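Local coordinates for tyrosinase (Aspergillus oryzae, PDB 6JU8), which probably catalyses the oxidation of L-tyrosine and L-dopa to L-dopaquinone with molecular oxygen at a pair of copper ions, a step in melanin biosynthesis, at residues Ile26-Leu31 with Phe152-Arg157; Asn378-Thr383 with Leu435-Ala440. The protein carries 1 engineered substitution. One frame throughout, in Å; residues are numbered along the deposited sequence.

Contact 1 (Ile26-Leu31 with Phe152-Arg157)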
ATOM      1  N   ILE A  26      -1.315 -18.249  11.694  1.00  9.61           N
ATOM      2  CA  ILE A  26      -0.933 -16.906  12.121  1.00 10.58           C
ATOM      3  C   ILE A  26      -2.125 -15.999  12.373  1.00  9.95           C
ATOM      4  O   ILE A  26      -2.000 -15.064  13.171  1.00 11.10           O
ATOM      5  CB  ILE A  26       0.025 -16.273  11.087  1.00 10.69           C
ATOM      6  CG1 ILE A  26       0.679 -15.033  11.713  1.00 13.82           C
ATOM      7  CG2 ILE A  26      -0.684 -16.003   9.770  1.00 12.31           C
ATOM      8  CD1 ILE A  26       1.794 -14.411  10.932  1.00 18.23           C
ATOM      9  N   ASP A  27      -3.264 -16.218  11.716  1.00 10.75           N
ATOM     10  CA  ASP A  27      -4.441 -15.391  12.026  1.00 10.70           C
ATOM     11  C   ASP A  27      -4.998 -15.819  13.377  1.00 10.90           C
ATOM     12  O   ASP A  27      -5.355 -14.964  14.206  1.00 12.84           O
ATOM     13  CB  ASP A  27      -5.485 -15.492  10.927  1.00 11.22           C
ATOM     14  CG  ASP A  27      -5.255 -14.539   9.782  1.00 11.31           C
ATOM     15  OD1 ASP A  27      -4.288 -13.742   9.774  1.00 11.53           O
ATOM     16  OD2 ASP A  27      -6.076 -14.595   8.836  1.00 13.58           O
ATOM     17  N   ASP A  28      -5.095 -17.137  13.629  1.00 11.04           N
ATOM     18  CA  ASP A  28      -5.554 -17.589  14.939  1.00 12.22           C
ATOM     19  C   ASP A  28      -4.651 -17.020  16.025  1.00 10.82           C
ATOM     20  O   ASP A  28      -5.102 -16.546  17.074  1.00 13.61           O
ATOM     21  CB  ASP A  28      -5.568 -19.116  15.061  1.00 13.41           C
ATOM     22  CG  ASP A  28      -6.586 -19.821  14.193  1.00 18.31           C
ATOM     23  OD1 ASP A  28      -7.479 -19.144  13.638  1.00 23.05           O
ATOM     24  OD2 ASP A  28      -6.459 -21.067  14.052  1.00 24.10           O
ATOM     25  N   TRP A  29      -3.351 -17.116  15.786  1.00 11.29           N
ATOM     26  CA  TRP A  29      -2.369 -16.667  16.772  1.00 11.40           C
ATOM     27  C   TRP A  29      -2.475 -15.174  17.014  1.00 11.53           C
ATOM     28  O   TRP A  29      -2.457 -14.737  18.172  1.00 12.31           O
ATOM     29  CB  TRP A  29      -0.983 -17.035  16.257  1.00 12.38           C
ATOM     30  CG  TRP A  29       0.168 -16.594  17.080  1.00 11.55           C
ATOM     31  CD1 TRP A  29       0.692 -17.149  18.208  1.00 12.43           C
ATOM     32  CD2 TRP A  29       1.002 -15.456  16.781  1.00 11.33           C
ATOM     33  NE1 TRP A  29       1.778 -16.427  18.642  1.00 13.51           N
ATOM     34  CE2 TRP A  29       1.993 -15.373  17.789  1.00 13.52           C
ATOM     35  CE3 TRP A  29       0.972 -14.503  15.768  1.00 11.54           C
ATOM     36  CZ2 TRP A  29       2.950 -14.363  17.788  1.00 13.54           C
ATOM     37  CZ3 TRP A  29       1.915 -13.497  15.754  1.00 12.86           C
ATOM     38  CH2 TRP A  29       2.894 -13.448  16.771  1.00 13.36           C
ATOM     39  N   TYR A  30      -2.617 -14.380  15.955  1.00 11.51           N
ATOM     40  CA  TYR A  30      -2.738 -12.936  16.126  1.00 11.27           C
ATOM     41  C   TYR A  30      -3.984 -12.624  16.945  1.00 11.86           C
ATOM     42  O   TYR A  30      -3.934 -11.785  17.852  1.00 12.56           O
ATOM     43  CB  TYR A  30      -2.760 -12.217  14.756  1.00 13.07           C
ATOM     44  CG  TYR A  30      -2.874 -10.709  14.983  1.00 14.07           C
ATOM     45  CD1 TYR A  30      -1.779 -10.008  15.471  1.00 13.95           C
ATOM     46  CD2 TYR A  30      -4.058 -10.023  14.774  1.00 14.28           C
ATOM     47  CE1 TYR A  30      -1.820  -8.645  15.706  1.00 13.71           C
ATOM     48  CE2 TYR A  30      -4.114  -8.657  15.023  1.00 13.30           C
ATOM     49  CZ  TYR A  30      -3.007  -7.983  15.483  1.00 13.65           C
ATOM     50  OH  TYR A  30      -3.048  -6.632  15.760  1.00 14.39           O
ATOM     51  N   LEU A  31      -5.097 -13.305  16.666  1.00 12.45           N
ATOM     52  CA  LEU A  31      -6.313 -13.005  17.442  1.00 13.71           C
ATOM     53  C   LEU A  31      -6.160 -13.492  18.869  1.00 14.86           C
ATOM     54  O   LEU A  31      -6.635 -12.816  19.788  1.00 18.71           O
ATOM     55  CB  LEU A  31      -7.536 -13.646  16.762  1.00 16.06           C
ATOM     56  CG  LEU A  31      -7.806 -13.109  15.345  1.00 18.25           C
ATOM     57  CD1 LEU A  31      -8.924 -13.869  14.663  1.00 26.72           C
ATOM     58  CD2 LEU A  31      -8.105 -11.615  15.350  1.00 25.55           C
ATOM     59  N   PHE A 152      -3.004 -20.395   3.496  1.00  9.28           N
ATOM     60  CA  PHE A 152      -3.465 -19.754   2.260  1.00  8.97           C
ATOM     61  C   PHE A 152      -4.725 -20.419   1.703  1.00 10.95           C
ATOM     62  O   PHE A 152      -5.362 -19.855   0.799  1.00 12.26           O
ATOM     63  CB  PHE A 152      -2.351 -19.666   1.207  1.00  9.63           C
ATOM     64  CG  PHE A 152      -1.699 -20.981   0.847  1.00  9.06           C
ATOM     65  CD1 PHE A 152      -2.412 -21.972   0.179  1.00  9.70           C
ATOM     66  CD2 PHE A 152      -0.376 -21.244   1.193  1.00  9.67           C
ATOM     67  CE1 PHE A 152      -1.794 -23.186  -0.141  1.00  9.21           C
ATOM     68  CE2 PHE A 152       0.269 -22.427   0.855  1.00  9.32           C
ATOM     69  CZ  PHE A 152      -0.465 -23.405   0.184  1.00  9.60           C
ATOM     70  N   ALA A 153      -5.092 -21.606   2.190  1.00  9.84           N
ATOM     71  CA  ALA A 153      -6.225 -22.358   1.675  1.00  9.23           C
ATOM     72  C   ALA A 153      -7.431 -22.324   2.604  1.00  9.69           C
ATOM     73  O   ALA A 153      -8.460 -22.917   2.264  1.00 12.48           O
ATOM     74  CB  ALA A 153      -5.794 -23.785   1.398  1.00 11.28           C
ATOM     75  N   ARG A 154      -7.352 -21.646   3.738  1.00 11.15           N
ATOM     76  CA  ARG A 154      -8.433 -21.574   4.708  1.00 12.05           C
ATOM     77  C   ARG A 154      -9.142 -20.229   4.581  1.00 11.37           C
ATOM     78  O   ARG A 154      -8.485 -19.188   4.538  1.00 12.86           O
ATOM     79  CB  ARG A 154      -7.866 -21.710   6.128  1.00 11.69           C
ATOM     80  CG  ARG A 154      -8.945 -21.752   7.217  1.00 13.85           C
ATOM     81  CD  ARG A 154      -8.260 -21.939   8.570  1.00 13.80           C
ATOM     82  NE  ARG A 154      -9.259 -22.031   9.626  1.00 16.03           N
ATOM     83  CZ  ARG A 154      -8.999 -21.827  10.914  1.00 18.21           C
ATOM     84  NH1 ARG A 154      -7.792 -21.493  11.323  1.00 18.07           N
ATOM     85  NH2 ARG A 154      -9.974 -21.940  11.799  1.00 26.83           N
ATOM     86  N   PHE A 155     -10.469 -20.206   4.541  1.00 12.87           N
ATOM     87  CA  PHE A 155     -11.175 -18.930   4.484  1.00 13.08           C
ATOM     88  C   PHE A 155     -10.893 -18.139   5.750  1.00 13.02           C
ATOM     89  O   PHE A 155     -10.974 -18.691   6.859  1.00 15.90           O
ATOM     90  CB  PHE A 155     -12.680 -19.206   4.366  1.00 15.17           C
ATOM     91  CG  PHE A 155     -13.059 -19.874   3.066  1.00 18.66           C
ATOM     92  CD1 PHE A 155     -12.522 -19.463   1.851  1.00 17.40           C
ATOM     93  CD2 PHE A 155     -13.968 -20.925   3.060  1.00 19.23           C
ATOM     94  CE1 PHE A 155     -12.941 -20.068   0.681  1.00 20.23           C
ATOM     95  CE2 PHE A 155     -14.403 -21.525   1.885  1.00 19.62           C
ATOM     96  CZ  PHE A 155     -13.882 -21.093   0.681  1.00 21.07           C
ATOM     97  N   ALA A 156     -10.556 -16.855   5.617  1.00 13.74           N
ATOM     98  CA  ALA A 156     -10.304 -15.993   6.761  1.00 13.78           C
ATOM     99  C   ALA A 156     -11.559 -15.834   7.613  1.00 16.37           C
ATOM    100  O   ALA A 156     -12.670 -15.764   7.088  1.00 18.57           O
ATOM    101  CB  ALA A 156      -9.897 -14.597   6.292  1.00 20.46           C
ATOM    102  N   ARG A 157     -11.408 -15.777   8.931  1.00 17.70           N
ATOM    103  CA  ARG A 157     -12.603 -15.700   9.772  1.00 21.53           C
ATOM    104  C   ARG A 157     -13.063 -14.248   9.832  1.00 21.64           C
ATOM    105  O   ARG A 157     -12.273 -13.322   9.617  1.00 26.11           O
ATOM    106  CB  ARG A 157     -12.275 -16.269  11.145  1.00 25.57           C
ATOM    107  CG  ARG A 157     -12.321 -17.785  11.244  1.00 31.02           C
ATOM    108  CD  ARG A 157     -11.292 -18.459  10.352  1.00 29.07           C
ATOM    109  NE  ARG A 157      -9.938 -18.349  10.889  1.00 30.22           N
ATOM    110  CZ  ARG A 157      -8.820 -18.412  10.164  1.00 30.75           C
ATOM    111  NH1 ARG A 157      -8.907 -18.577   8.844  1.00 31.06           N
ATOM    112  NH2 ARG A 157      -7.616 -18.305  10.716  1.00 30.69           N
TER
HETATM  113  O   HOH W   1      -8.701 -15.033   9.762  1.00 19.58           O

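Contact 2 (Asn378-Thr383 with Leu435-Ala440)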
ATOM      1  N   ASN A 378       3.496 -22.996   5.925  1.00  7.82           N
ATOM      2  CA  ASN A 378       2.351 -23.814   5.525  1.00  8.06           C
ATOM      3  C   ASN A 378       2.724 -24.886   4.510  1.00  8.71           C
ATOM      4  O   ASN A 378       2.146 -25.979   4.547  1.00  8.88           O
ATOM      5  CB  ASN A 378       1.197 -22.974   4.944  1.00  8.90           C
ATOM      6  CG  ASN A 378      -0.090 -23.783   4.962  1.00  8.54           C
ATOM      7  OD1 ASN A 378      -0.407 -24.421   5.983  1.00 10.23           O
ATOM      8  ND2 ASN A 378      -0.836 -23.805   3.871  1.00  9.36           N
ATOM      9  N   ILE A 379       3.673 -24.637   3.609  1.00  8.35           N
ATOM     10  CA  ILE A 379       4.106 -25.716   2.702  1.00  8.29           C
ATOM     11  C   ILE A 379       4.697 -26.860   3.516  1.00  7.57           C
ATOM     12  O   ILE A 379       4.472 -28.041   3.193  1.00  8.95           O
ATOM     13  CB  ILE A 379       5.061 -25.164   1.645  1.00  8.52           C
ATOM     14  CG1 ILE A 379       4.354 -24.117   0.768  1.00  9.61           C
ATOM     15  CG2 ILE A 379       5.713 -26.271   0.821  1.00  9.31           C
ATOM     16  CD1 ILE A 379       3.124 -24.651   0.044  1.00  9.52           C
ATOM     17  N   ASP A 380       5.419 -26.532   4.588  1.00  8.52           N
ATOM     18  CA  ASP A 380       5.946 -27.567   5.484  1.00  8.66           C
ATOM     19  C   ASP A 380       4.829 -28.346   6.159  1.00  8.46           C
ATOM     20  O   ASP A 380       4.894 -29.580   6.285  1.00  9.44           O
ATOM     21  CB  ASP A 380       6.857 -26.918   6.546  1.00  9.28           C
ATOM     22  CG  ASP A 380       7.631 -28.026   7.251  1.00  9.58           C
ATOM     23  OD1 ASP A 380       8.472 -28.638   6.559  1.00 10.41           O
ATOM     24  OD2 ASP A 380       7.373 -28.301   8.442  1.00  9.86           O
ATOM     25  N   ARG A 381       3.803 -27.631   6.612  1.00  8.76           N
ATOM     26  CA  ARG A 381       2.610 -28.243   7.229  1.00  8.11           C
ATOM     27  C   ARG A 381       1.884 -29.170   6.255  1.00  8.78           C
ATOM     28  O   ARG A 381       1.485 -30.282   6.615  1.00  8.91           O
ATOM     29  CB  ARG A 381       1.713 -27.099   7.727  1.00  9.37           C
ATOM     30  CG  ARG A 381       0.374 -27.604   8.311  1.00 10.10           C
ATOM     31  CD  ARG A 381      -0.350 -26.405   8.955  1.00  9.61           C
ATOM     32  NE  ARG A 381      -1.740 -26.714   9.248  1.00  9.42           N
ATOM     33  CZ  ARG A 381      -2.728 -26.619   8.351  1.00  9.63           C
ATOM     34  NH1 ARG A 381      -2.469 -26.240   7.096  1.00 10.03           N
ATOM     35  NH2 ARG A 381      -3.969 -26.923   8.685  1.00 11.37           N
ATOM     36  N   LEU A 382       1.700 -28.711   5.013  1.00  8.94           N
ATOM     37  CA  LEU A 382       1.049 -29.550   4.008  1.00  8.35           C
ATOM     38  C   LEU A 382       1.866 -30.812   3.754  1.00  8.66           C
ATOM     39  O   LEU A 382       1.319 -31.903   3.602  1.00 10.06           O
ATOM     40  CB  LEU A 382       0.868 -28.782   2.704  1.00  9.20           C
ATOM     41  CG  LEU A 382      -0.164 -27.638   2.757  1.00  9.49           C
ATOM     42  CD1 LEU A 382      -0.152 -26.881   1.441  1.00 12.03           C
ATOM     43  CD2 LEU A 382      -1.556 -28.163   3.088  1.00 12.17           C
ATOM     44  N   THR A 383       3.186 -30.673   3.746  1.00  8.37           N
ATOM     45  CA  THR A 383       4.064 -31.843   3.621  1.00  8.12           C
ATOM     46  C   THR A 383       3.828 -32.778   4.802  1.00  7.60           C
ATOM     47  O   THR A 383       3.719 -34.011   4.608  1.00  9.23           O
ATOM     48  CB  THR A 383       5.530 -31.433   3.517  1.00  8.22           C
ATOM     49  OG1 THR A 383       5.694 -30.596   2.361  1.00  9.48           O
ATOM     50  CG2 THR A 383       6.407 -32.660   3.297  1.00 10.97           C
ATOM     51  N   LEU A 435      12.862 -31.833  14.915  1.00 12.82           N
ATOM     52  CA  LEU A 435      13.281 -30.429  14.948  1.00 13.41           C
ATOM     53  C   LEU A 435      12.528 -29.654  16.024  1.00 12.36           C
ATOM     54  O   LEU A 435      12.606 -28.433  16.095  1.00 12.39           O
ATOM     55  CB  LEU A 435      13.058 -29.799  13.560  1.00 14.85           C
ATOM     56  CG  LEU A 435      13.859 -30.456  12.430  1.00 15.31           C
ATOM     57  CD1 LEU A 435      13.412 -29.941  11.069  1.00 16.04           C
ATOM     58  CD2 LEU A 435      15.348 -30.222  12.669  1.00 18.08           C
ATOM     59  N   ASN A 436      11.787 -30.380  16.851  1.00 11.70           N
ATOM     60  CA  ASN A 436      11.111 -29.880  18.028  1.00 12.40           C
ATOM     61  C   ASN A 436       9.992 -28.883  17.720  1.00 11.76           C
ATOM     62  O   ASN A 436       9.830 -27.869  18.413  1.00 14.10           O
ATOM     63  CB  ASN A 436      12.078 -29.223  19.028  1.00 14.20           C
ATOM     64  CG  ASN A 436      11.456 -29.177  20.414  1.00 13.99           C
ATOM     65  OD1 ASN A 436      10.590 -30.000  20.736  1.00 15.61           O
ATOM     66  ND2 ASN A 436      11.851 -28.247  21.278  1.00 15.70           N
ATOM     67  N   TYR A 437       9.192 -29.152  16.708  1.00 12.49           N
ATOM     68  CA  TYR A 437       7.941 -28.450  16.477  1.00 12.19           C
ATOM     69  C   TYR A 437       6.926 -29.470  15.969  1.00 11.53           C
ATOM     70  O   TYR A 437       7.276 -30.573  15.534  1.00 12.34           O
ATOM     71  CB  TYR A 437       8.082 -27.301  15.479  1.00 11.96           C
ATOM     72  CG  TYR A 437       8.391 -27.726  14.055  1.00 11.80           C
ATOM     73  CD1 TYR A 437       7.390 -28.098  13.186  1.00 12.04           C
ATOM     74  CD2 TYR A 437       9.712 -27.773  13.596  1.00 12.07           C
ATOM     75  CE1 TYR A 437       7.692 -28.495  11.883  1.00 10.84           C
ATOM     76  CE2 TYR A 437      10.031 -28.145  12.298  1.00 10.99           C
ATOM     77  CZ  TYR A 437       9.002 -28.507  11.444  1.00 11.28           C
ATOM     78  OH  TYR A 437       9.325 -28.878  10.154  1.00 11.62           O
ATOM     79  N   ASP A 438       5.669 -29.052  16.015  1.00 12.67           N
ATOM     80  CA  ASP A 438       4.613 -29.902  15.443  1.00 11.99           C
ATOM     81  C   ASP A 438       3.497 -28.987  14.936  1.00 10.83           C
ATOM     82  O   ASP A 438       3.566 -27.759  15.093  1.00 13.29           O
ATOM     83  CB  ASP A 438       4.116 -30.884  16.483  1.00 14.75           C
ATOM     84  CG  ASP A 438       3.506 -32.168  15.974  1.00 15.80           C
ATOM     85  OD1 ASP A 438       3.333 -32.306  14.742  1.00 15.05           O
ATOM     86  OD2 ASP A 438       3.186 -33.025  16.825  1.00 21.80           O
ATOM     87  N   TYR A 439       2.486 -29.573  14.308  1.00 10.71           N
ATOM     88  CA  TYR A 439       1.279 -28.870  13.882  1.00 10.34           C
ATOM     89  C   TYR A 439       0.077 -29.473  14.602  1.00 12.01           C
ATOM     90  O   TYR A 439       0.021 -30.686  14.791  1.00 13.59           O
ATOM     91  CB  TYR A 439       1.083 -28.994  12.361  1.00 11.23           C
ATOM     92  CG  TYR A 439       2.281 -28.431  11.618  1.00 10.76           C
ATOM     93  CD1 TYR A 439       2.433 -27.048  11.500  1.00  9.15           C
ATOM     94  CD2 TYR A 439       3.242 -29.278  11.063  1.00 11.01           C
ATOM     95  CE1 TYR A 439       3.520 -26.505  10.829  1.00  9.12           C
ATOM     96  CE2 TYR A 439       4.336 -28.741  10.393  1.00 10.23           C
ATOM     97  CZ  TYR A 439       4.471 -27.362  10.284  1.00  9.08           C
ATOM     98  OH  TYR A 439       5.554 -26.800   9.631  1.00  9.78           O
ATOM     99  N   ALA A 440      -0.891 -28.658  14.981  1.00 11.48           N
ATOM    100  CA  ALA A 440      -2.078 -29.220  15.630  1.00 12.76           C
ATOM    101  C   ALA A 440      -2.713 -30.331  14.797  1.00 12.19           C
ATOM    102  O   ALA A 440      -3.136 -31.364  15.333  1.00 12.81           O
ATOM    103  CB  ALA A 440      -3.132 -28.159  15.894  1.00 12.95           C
TER

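Contact 1 (Ile26-Leu31 with Phe152-Arg157)
Asp28 and Arg157 meet in a salt-bridge network in which one carboxylate takes two guanidinium groups, one on each oxygen, and so ties helix 26-34 to an irregular loop of the tyrosinase central domain. Arg157 NH2 donates to Asp28 OD1 over 3.0 Å, coming from above the carboxylate plane and bending to 145° at the hydrogen. Arg154 serves the other oxygen: its NH1 lies 3.1 Å from Asp28 OD2, on the syn side but tilted out of the carboxylate plane, with the oxygen close to the guanidinium plane. Both guanidinium planes stand steeply to the carboxylate, so neither arginine forms the flat, two-pronged pairing.

The two arginines reach Asp28 by different routes. Arg154 runs extended from CG to NE, whereas Arg157 folds back through chi2 and chi3 (63° and 75°), which brings its head over the loop that carries it. There Arg157 NH1 donates to Phe155 O at 2.9 Å, a bond that helps fix the rotation of the group. The two guanidinium groups lie face over face, shifted toward their rims; they share the Asp28 carboxylate, and Arg154 NH1 also has a salt bridge to Asp25.

Asp27 adds a second link. Its CB packs 3.5 Å from Arg157 NH2, while OD1 is bound by the backbone N of Ile172. Asp27 OD2 is held 4.4 Å from Arg157 NH2 as a charge neighbour alone. A water lying over the face of the Arg157 guanidinium completes the join, donating to Asp27 OD2 at 2.8 Å and accepting from Arg157 N at 2.9 Å.

Contact 2 (Asn378-Thr383 with Leu435-Ala440)
Tyr439 and Tyr437 converge on Asp380, and their hydroxyls both donate to one carboxylate oxygen on the copper-binding helix 371-389 of the tyrosinase fold. Tyr439 OH reaches the anti lone pair of Asp380 OD2 over 2.6 Å; Tyr437 OH comes to the same OD2 at 2.7 Å from above the carboxylate plane. Asp380 OD1 is taken by Arg108 in a salt bridge, which leaves the buried carboxylate gripped at both oxygens. The Asp380 side chain lies about 6 Å from that of the copper ligand His376, one turn earlier on the helix, and about 11 Å from a bound copper, placing this carboxylate in the surroundings of the metal site.

Side-chain torsions set up the convergence. Asp380 holds CG anti to its backbone N (chi1 -167°), pointing the carboxylate at the loop. Tyr437 places CG between its N and carbonyl carbon (chi1 67°), and its side chain comes from the direction opposite to that of Asp380, whereas the Tyr439 side chain crosses it at about a right angle.

Arg381, extended from CG to NE, runs past the Tyr439 ring to Tyr456 and Asn378 OD1. Arg381 CB sits over one face in a CH-pi contact, 3.7 Å from the centroid of the Tyr439 ring and 14° off its normal.

In the fold
Followed from the N terminus, the chain forms helix 26-34, builds helices that include 103-129, the source of copper ligand His107, and returns in the loop 152-157, where contact 1 closes a loop of 120 residues. Contact 2 opens only later, at helix 371-389, and closes a shorter one of 51 residues when the chain comes back at 435-440. The two are in series, neither nested nor crossed, yet they touch: the Phe152 ring, in segment 152-157, packs on Asn378, Ile379 and Leu382. Contact 1 thus ties the N-terminal helix to a loop that itself lies against helix 371-389, and contact 2 ties that copper-binding helix to the late loop.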